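Local coordinates for gamma-glutamyl-gamma-aminobutyraldehyde dehydrogenase (Burkholderia cenocepacia, PDB 4LIH), which probably catalyses the NAD(P)+-dependent oxidation of aldehydes to carboxylic acids, as a tetrameric member of the aldehyde dehydrogenase family, at residues A100-H105 / G131-V136. Sequence-based numbering, arbitrary orientation.
Sequences ALMREH and GAAYCV
M102 and R103, consecutive residues on one helix, reach out on two sides of the methyl group of A133, a compact example of antiparallel helices meeting through a small residue. The segment axes approach to 9.1 Å at 167°, and M102 and A133 are the residues whose CA atoms come nearest each other, 6.3 Å apart. M102 leaves its helix toward the partner with CG anti to the carbonyl carbon (chi1 -66°). The extended chi2 (-177°) carries SD up to the other helix, 4.1 Å from A133 CA and 4.3 Å from A132 CB. The terminal CE then meets V136 CG2 at 4.1 Å, the two side chains crossing at about a right angle. R103 runs out extended as far as NE, its aliphatic CG 3.8 Å from A133 CB. The same methyl lies over one face of the guanidinium, offset toward its rim, with NE to A133 CB at 3.6 Å. NH2 ends near the backbone N and CB of Y134, without a hydrogen bond across the two segments. The charge is instead met one residue past the second segment, where E137 forms a salt bridge with NE. The ring of Y134 takes a cation-pi contact from R89 of a second subunit, and its OH is hydrogen-bonded to M469 N. The contact thus grades from a buried thioether side to an exposed charged one. It joins helices 88-104 and 121-142, and V136 continues the packing on L95 and A99, earlier in helix 88-104; helix 178-191 packs against A132 and V136, helix 206-218 against L101.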
ATOM      1  N   ALA A 100     -17.156 -20.052 -12.457  1.00 10.83           N
ATOM      2  CA  ALA A 100     -17.201 -20.862 -13.708  1.00 11.13           C
ATOM      3  C   ALA A 100     -18.566 -21.534 -13.891  1.00 11.41           C
ATOM      4  O   ALA A 100     -19.125 -21.549 -14.996  1.00 11.42           O
ATOM      5  CB  ALA A 100     -16.101 -21.901 -13.724  1.00 11.25           C
ATOM      6  N   LEU A 101     -19.087 -22.108 -12.807  1.00 11.52           N
ATOM      7  CA  LEU A 101     -20.419 -22.693 -12.846  1.00 11.87           C
ATOM      8  C   LEU A 101     -21.484 -21.659 -13.165  1.00 11.68           C
ATOM      9  O   LEU A 101     -22.368 -21.911 -14.000  1.00 11.78           O
ATOM     10  CB  LEU A 101     -20.756 -23.440 -11.562  1.00 12.00           C
ATOM     11  CG  LEU A 101     -20.054 -24.795 -11.386  1.00 12.40           C
ATOM     12  CD1 LEU A 101     -20.179 -25.245  -9.951  1.00 12.40           C
ATOM     13  CD2 LEU A 101     -20.618 -25.866 -12.296  1.00 12.69           C
ATOM     14  N   MET A 102     -21.421 -20.489 -12.535  1.00 11.71           N
ATOM     15  CA  MET A 102     -22.390 -19.451 -12.857  1.00 11.63           C
ATOM     16  C   MET A 102     -22.354 -19.189 -14.361  1.00 11.96           C
ATOM     17  O   MET A 102     -23.399 -19.068 -14.998  1.00 12.12           O
ATOM     18  CB  MET A 102     -22.113 -18.145 -12.138  1.00 11.52           C
ATOM     19  CG  MET A 102     -22.268 -18.209 -10.643  1.00 11.57           C
ATOM     20  SD  MET A 102     -22.005 -16.557  -9.911  1.00 11.44           S
ATOM     21  CE  MET A 102     -21.751 -17.129  -8.267  1.00 11.53           C
ATOM     22  N   ARG A 103     -21.155 -19.108 -14.909  1.00 11.94           N
ATOM     23  CA  ARG A 103     -20.990 -18.844 -16.305  1.00 12.33           C
ATOM     24  C   ARG A 103     -21.530 -19.999 -17.182  1.00 13.07           C
ATOM     25  O   ARG A 103     -22.158 -19.757 -18.217  1.00 12.76           O
ATOM     26  CB  ARG A 103     -19.516 -18.538 -16.616  1.00 12.21           C
ATOM     27  CG  ARG A 103     -19.080 -17.211 -16.047  1.00 11.86           C
ATOM     28  CD  ARG A 103     -17.658 -16.850 -16.468  1.00 11.92           C
ATOM     29  NE  ARG A 103     -17.189 -15.626 -15.809  1.00 11.70           N
ATOM     30  CZ  ARG A 103     -17.459 -14.378 -16.209  1.00 11.86           C
ATOM     31  NH1 ARG A 103     -18.210 -14.118 -17.295  1.00 12.08           N
ATOM     32  NH2 ARG A 103     -16.974 -13.361 -15.515  1.00 11.69           N
ATOM     33  N   GLU A 104     -21.298 -21.232 -16.762  1.00 14.45           N
ATOM     34  CA  GLU A 104     -21.816 -22.401 -17.462  1.00 15.74           C
ATOM     35  C   GLU A 104     -23.360 -22.400 -17.470  1.00 15.17           C
ATOM     36  O   GLU A 104     -23.999 -22.831 -18.427  1.00 15.39           O
ATOM     37  CB  GLU A 104     -21.346 -23.686 -16.792  1.00 17.97           C
ATOM     38  CG  GLU A 104     -19.899 -24.057 -17.044  1.00 20.58           C
ATOM     39  CD  GLU A 104     -19.541 -25.315 -16.293  1.00 22.67           C
ATOM     40  OE1 GLU A 104     -20.379 -26.223 -16.294  1.00 25.26           O
ATOM     41  OE2 GLU A 104     -18.447 -25.376 -15.692  1.00 26.61           O
ATOM     42  N   HIS A 105     -23.946 -21.929 -16.384  1.00 14.33           N
ATOM     43  CA  HIS A 105     -25.394 -21.825 -16.260  1.00 14.24           C
ATOM     44  C   HIS A 105     -25.901 -20.410 -16.561  1.00 13.30           C
ATOM     45  O   HIS A 105     -26.980 -20.019 -16.119  1.00 13.02           O
ATOM     46  CB  HIS A 105     -25.808 -22.256 -14.859  1.00 14.93           C
ATOM     47  CG  HIS A 105     -25.553 -23.707 -14.583  1.00 16.20           C
ATOM     48  ND1 HIS A 105     -26.521 -24.673 -14.777  1.00 17.34           N
ATOM     49  CD2 HIS A 105     -24.450 -24.364 -14.152  1.00 16.58           C
ATOM     50  CE1 HIS A 105     -26.030 -25.859 -14.463  1.00 17.58           C
ATOM     51  NE2 HIS A 105     -24.777 -25.701 -14.077  1.00 17.66           N
ATOM     52  N   GLY A 131     -21.540  -9.973 -14.374  1.00  8.42           N
ATOM     53  CA  GLY A 131     -21.105  -9.071 -13.275  1.00  8.24           C
ATOM     54  C   GLY A 131     -20.963  -9.857 -11.980  1.00  8.14           C
ATOM     55  O   GLY A 131     -20.014  -9.682 -11.254  1.00  8.19           O
ATOM     56  N   ALA A 132     -21.924 -10.728 -11.686  1.00  8.10           N
ATOM     57  CA  ALA A 132     -21.849 -11.535 -10.478  1.00  8.09           C
ATOM     58  C   ALA A 132     -20.619 -12.429 -10.478  1.00  8.07           C
ATOM     59  O   ALA A 132     -19.942 -12.581  -9.422  1.00  8.13           O
ATOM     60  CB  ALA A 132     -23.121 -12.394 -10.300  1.00  8.12           C
ATOM     61  N   ALA A 133     -20.390 -13.077 -11.623  1.00  8.11           N
ATOM     62  CA  ALA A 133     -19.327 -14.049 -11.781  1.00  8.11           C
ATOM     63  C   ALA A 133     -17.989 -13.292 -11.681  1.00  8.02           C
ATOM     64  O   ALA A 133     -17.139 -13.725 -10.945  1.00  7.84           O
ATOM     65  CB  ALA A 133     -19.435 -14.770 -13.092  1.00  8.23           C
ATOM     66  N   TYR A 134     -17.917 -12.093 -12.308  1.00  7.94           N
ATOM     67  CA  TYR A 134     -16.692 -11.238 -12.268  1.00  7.90           C
ATOM     68  C   TYR A 134     -16.405 -10.809 -10.861  1.00  7.88           C
ATOM     69  O   TYR A 134     -15.270 -10.878 -10.399  1.00  7.88           O
ATOM     70  CB  TYR A 134     -16.804 -10.070 -13.215  1.00  7.85           C
ATOM     71  CG  TYR A 134     -15.825  -8.875 -13.028  1.00  7.70           C
ATOM     72  CD1 TYR A 134     -14.446  -9.022 -13.142  1.00  7.69           C
ATOM     73  CD2 TYR A 134     -16.316  -7.592 -12.857  1.00  7.60           C
ATOM     74  CE1 TYR A 134     -13.568  -7.962 -13.009  1.00  7.60           C
ATOM     75  CE2 TYR A 134     -15.458  -6.504 -12.748  1.00  7.52           C
ATOM     76  CZ  TYR A 134     -14.100  -6.670 -12.829  1.00  7.57           C
ATOM     77  OH  TYR A 134     -13.282  -5.556 -12.702  1.00  7.58           O
ATOM     78  N   CYS A 135     -17.461 -10.471 -10.117  1.00  7.80           N
ATOM     79  CA  CYS A 135     -17.246 -10.068  -8.740  1.00  7.72           C
ATOM     80  C   CYS A 135     -16.652 -11.206  -7.893  1.00  7.71           C
ATOM     81  O   CYS A 135     -15.653 -11.019  -7.182  1.00  7.57           O
ATOM     82  CB  CYS A 135     -18.519  -9.502  -8.139  1.00  7.68           C
ATOM     83  SG  CYS A 135     -18.362  -8.994  -6.421  1.00  7.67           S
ATOM     84  N   VAL A 136     -17.213 -12.396  -8.007  1.00  7.77           N
ATOM     85  CA  VAL A 136     -16.696 -13.540  -7.295  1.00  7.86           C
ATOM     86  C   VAL A 136     -15.235 -13.839  -7.729  1.00  7.86           C
ATOM     87  O   VAL A 136     -14.357 -14.081  -6.897  1.00  7.84           O
ATOM     88  CB  VAL A 136     -17.592 -14.751  -7.509  1.00  7.98           C
ATOM     89  CG1 VAL A 136     -16.927 -16.005  -6.937  1.00  8.12           C
ATOM     90  CG2 VAL A 136     -18.947 -14.496  -6.845  1.00  7.95           C
TER